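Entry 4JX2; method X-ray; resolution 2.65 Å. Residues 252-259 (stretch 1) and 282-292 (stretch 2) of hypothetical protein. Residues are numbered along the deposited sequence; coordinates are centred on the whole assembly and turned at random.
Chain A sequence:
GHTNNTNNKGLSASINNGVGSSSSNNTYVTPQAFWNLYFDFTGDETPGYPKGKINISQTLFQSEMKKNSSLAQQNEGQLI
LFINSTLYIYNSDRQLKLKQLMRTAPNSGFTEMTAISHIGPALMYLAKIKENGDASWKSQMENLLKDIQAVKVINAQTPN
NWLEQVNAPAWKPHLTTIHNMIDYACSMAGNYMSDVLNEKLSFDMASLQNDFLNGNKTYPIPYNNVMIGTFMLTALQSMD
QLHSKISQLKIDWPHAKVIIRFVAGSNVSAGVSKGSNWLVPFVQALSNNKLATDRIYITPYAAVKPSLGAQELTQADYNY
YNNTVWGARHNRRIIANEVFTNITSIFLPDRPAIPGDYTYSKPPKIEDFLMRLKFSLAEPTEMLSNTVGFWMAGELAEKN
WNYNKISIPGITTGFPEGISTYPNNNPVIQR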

# COMPACT_ATOMS: atom_id res chain seq x y z
N ASP A 252 17.79 -21.27 0.02
CA ASP A 252 18.28 -21.00 1.37
C ASP A 252 17.35 -19.96 1.97
O ASP A 252 17.63 -18.76 1.92
CB ASP A 252 19.75 -20.53 1.33
CG ASP A 252 20.40 -20.35 2.69
OD1 ASP A 252 19.98 -21.04 3.66
OD2 ASP A 252 21.37 -19.56 2.78
N TRP A 253 16.19 -20.44 2.47
CA TRP A 253 15.10 -19.62 2.99
C TRP A 253 15.51 -18.59 4.05
O TRP A 253 15.07 -17.45 3.91
CB TRP A 253 13.94 -20.48 3.51
CG TRP A 253 13.20 -21.17 2.39
CD1 TRP A 253 13.28 -22.48 2.04
CD2 TRP A 253 12.33 -20.54 1.43
NE1 TRP A 253 12.47 -22.73 0.95
CE2 TRP A 253 11.86 -21.57 0.57
CE3 TRP A 253 11.85 -19.23 1.24
CZ2 TRP A 253 10.96 -21.31 -0.47
CZ3 TRP A 253 10.94 -18.99 0.23
CH2 TRP A 253 10.52 -20.01 -0.63
N PRO A 254 16.36 -18.87 5.08
CA PRO A 254 16.69 -17.79 6.04
C PRO A 254 17.34 -16.54 5.42
O PRO A 254 17.26 -15.47 6.02
CB PRO A 254 17.66 -18.47 7.00
CG PRO A 254 17.39 -19.90 6.87
CD PRO A 254 17.02 -20.13 5.46
N HIS A 255 17.93 -16.68 4.20
CA HIS A 255 18.61 -15.59 3.50
C HIS A 255 17.89 -15.11 2.25
O HIS A 255 18.41 -14.22 1.56
CB HIS A 255 20.04 -15.99 3.15
CG HIS A 255 20.88 -16.14 4.37
ND1 HIS A 255 21.39 -17.36 4.74
CD2 HIS A 255 21.21 -15.21 5.30
CE1 HIS A 255 22.06 -17.14 5.86
NE2 HIS A 255 21.97 -15.86 6.24
N ALA A 256 16.69 -15.64 1.98
CA ALA A 256 15.85 -15.25 0.84
C ALA A 256 15.43 -13.77 0.97
O ALA A 256 15.34 -13.24 2.07
CB ALA A 256 14.64 -16.16 0.73
N LYS A 257 15.24 -13.11 -0.17
CA LYS A 257 14.85 -11.71 -0.26
C LYS A 257 13.54 -11.68 -1.05
O LYS A 257 13.57 -11.90 -2.26
CB LYS A 257 15.98 -10.91 -0.93
CG LYS A 257 17.28 -10.94 -0.13
CD LYS A 257 18.49 -10.50 -0.92
CE LYS A 257 19.67 -10.27 -0.01
NZ LYS A 257 20.91 -9.97 -0.76
N VAL A 258 12.38 -11.48 -0.37
CA VAL A 258 11.06 -11.53 -1.03
C VAL A 258 10.51 -10.12 -1.26
O VAL A 258 10.43 -9.31 -0.34
CB VAL A 258 10.04 -12.44 -0.28
CG1 VAL A 258 8.75 -12.58 -1.06
CG2 VAL A 258 10.63 -13.82 -0.03
N ILE A 259 10.14 -9.86 -2.54
CA ILE A 259 9.54 -8.62 -3.03
C ILE A 259 8.18 -8.97 -3.60
O ILE A 259 8.07 -9.83 -4.49
CB ILE A 259 10.45 -7.89 -4.07
CG1 ILE A 259 11.66 -7.24 -3.37
CG2 ILE A 259 9.64 -6.86 -4.92
CD1 ILE A 259 12.74 -6.82 -4.31
N PHE A 282 1.49 -17.82 2.29
CA PHE A 282 1.85 -18.85 1.30
C PHE A 282 3.40 -19.02 1.21
O PHE A 282 3.90 -20.15 1.32
CB PHE A 282 1.23 -18.54 -0.07
CG PHE A 282 1.68 -19.44 -1.19
CD1 PHE A 282 1.53 -20.83 -1.10
CD2 PHE A 282 2.27 -18.92 -2.34
CE1 PHE A 282 1.99 -21.67 -2.12
CE2 PHE A 282 2.69 -19.76 -3.37
CZ PHE A 282 2.56 -21.13 -3.24
N VAL A 283 4.14 -17.90 1.09
CA VAL A 283 5.60 -17.93 1.05
C VAL A 283 6.16 -18.49 2.39
O VAL A 283 7.10 -19.30 2.36
CB VAL A 283 6.18 -16.54 0.69
CG1 VAL A 283 7.67 -16.46 0.97
CG2 VAL A 283 5.94 -16.27 -0.77
N GLN A 284 5.56 -18.11 3.54
CA GLN A 284 5.97 -18.61 4.86
C GLN A 284 5.81 -20.13 4.91
O GLN A 284 6.69 -20.80 5.44
CB GLN A 284 5.16 -17.97 5.98
CG GLN A 284 5.52 -16.53 6.32
CD GLN A 284 4.59 -16.05 7.42
OE1 GLN A 284 3.65 -15.27 7.19
NE2 GLN A 284 4.80 -16.57 8.63
N ALA A 285 4.71 -20.66 4.34
CA ALA A 285 4.41 -22.08 4.26
C ALA A 285 5.49 -22.80 3.41
O ALA A 285 6.04 -23.81 3.87
CB ALA A 285 3.02 -22.30 3.66
N LEU A 286 5.83 -22.24 2.24
CA LEU A 286 6.87 -22.77 1.35
C LEU A 286 8.21 -22.88 2.06
O LEU A 286 8.91 -23.89 1.92
CB LEU A 286 7.02 -21.89 0.10
CG LEU A 286 5.87 -21.87 -0.91
CD1 LEU A 286 6.08 -20.77 -1.95
CD2 LEU A 286 5.69 -23.21 -1.58
N SER A 287 8.55 -21.85 2.85
CA SER A 287 9.80 -21.77 3.60
C SER A 287 9.81 -22.66 4.82
O SER A 287 10.84 -22.72 5.49
CB SER A 287 10.04 -20.33 4.06
OG SER A 287 9.30 -20.00 5.22
N ASN A 288 8.66 -23.29 5.16
CA ASN A 288 8.44 -24.11 6.36
C ASN A 288 8.81 -23.25 7.59
O ASN A 288 9.57 -23.66 8.47
CB ASN A 288 9.21 -25.45 6.29
CG ASN A 288 8.92 -26.42 7.42
OD1 ASN A 288 9.83 -27.07 7.93
ND2 ASN A 288 7.66 -26.55 7.85
N ASN A 289 8.32 -22.01 7.56
CA ASN A 289 8.48 -20.96 8.57
C ASN A 289 9.96 -20.68 8.92
O ASN A 289 10.25 -20.13 9.98
CB ASN A 289 7.65 -21.28 9.80
CG ASN A 289 6.18 -21.13 9.49
OD1 ASN A 289 5.65 -20.01 9.45
ND2 ASN A 289 5.54 -22.24 9.15
N LYS A 290 10.89 -20.99 7.99
CA LYS A 290 12.32 -20.74 8.16
C LYS A 290 12.70 -19.34 7.64
O LYS A 290 13.80 -18.87 7.90
CB LYS A 290 13.16 -21.84 7.47
CG LYS A 290 12.96 -23.25 8.04
CD LYS A 290 13.57 -24.32 7.13
CE LYS A 290 13.52 -25.71 7.73
NZ LYS A 290 14.71 -26.54 7.38
N LEU A 291 11.77 -18.66 6.93
CA LEU A 291 11.97 -17.31 6.42
C LEU A 291 11.28 -16.30 7.31
O LEU A 291 10.07 -16.37 7.51
CB LEU A 291 11.48 -17.16 4.96
CG LEU A 291 11.38 -15.73 4.41
CD1 LEU A 291 12.76 -15.14 4.06
CD2 LEU A 291 10.48 -15.69 3.22
N ALA A 292 12.07 -15.35 7.85
CA ALA A 292 11.61 -14.25 8.71
C ALA A 292 10.68 -13.35 7.92
O ALA A 292 10.97 -13.01 6.77
CB ALA A 292 12.80 -13.47 9.24

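Trp253 and Leu291 cover the most surface in this contact, close to half of the total between them, and Lys290 comes third. The two stretches bury 420 Å² between them, both sides summed. No hydrogen bond crosses from one to the other, so the contact rests on packing.

Trp253 lies in a short 3-10 segment, and its CA-to-CB bond points toward the second stretch. Its indole is laid against the C-terminal part of the helix and the turn that follows. The best-defined interaction is a CH-pi contact. Ser287 CA sits 3.5 Å from the centroid of the five-membered ring of Trp253, only 10° off the ring normal, so the backbone of Ser287 covers one face of the indole. Ser287 CB is also close, 3.5 Å from Trp253 CD2. Around this point the ring meets aliphatic side chains. Trp253 CZ2 is 4.0 Å from Leu286 CB, and Trp253 CZ3 is 4.2 Å from Val283 CG1. Trp253 CE3 lies 4.3 Å from Leu291 CB.

The chain under the indole is held by its own bonds. Ser287 OG donates to Gln284 O at 2.7 Å and accepts from Leu291 N at 3.3 Å. A type I' turn runs from Ser287 to Lys290, closed by Lys290 N to Ser287 O at 3.0 Å. Asn288, with positive phi, leaves the helix in a Schellman motif. The chain thus turns back, and Leu291 as well as Ser287 comes to lie against Trp253.

Leu291 reaches three residues of the first stretch through its two methyl groups. Its CD1 is 3.3 Å from Trp253 O and 4.0 Å from Ala256 CB. Trp253 O already accepts a hydrogen bond from Ala256 N at 3.1 Å, so the methyl packs beside a carbonyl that has a partner. Leu291 CD2 lies 3.8 Å from Val258 CG2. Val258 is in the strand and points toward the second stretch. The same Val258 CG2 is 4.1 Å from Val283 CG1, which links strand to helix in a buried apolar patch.

Lys290 contributes differently. Its CA-to-CB bond points toward the first stretch, but the end of the side chain leads away. Contact is made near the backbone. Pro254 CA approaches Lys290 O at 3.6 Å, a CA-H...O contact with an angle of 131° at the hydrogen. Lys290 CB is 4.3 Å from Trp253 CB. Here the main chains run close: the CA atoms of Pro254 and Leu291 are 4.8 Å apart, against 8.7 Å between those of Val258 and Val283.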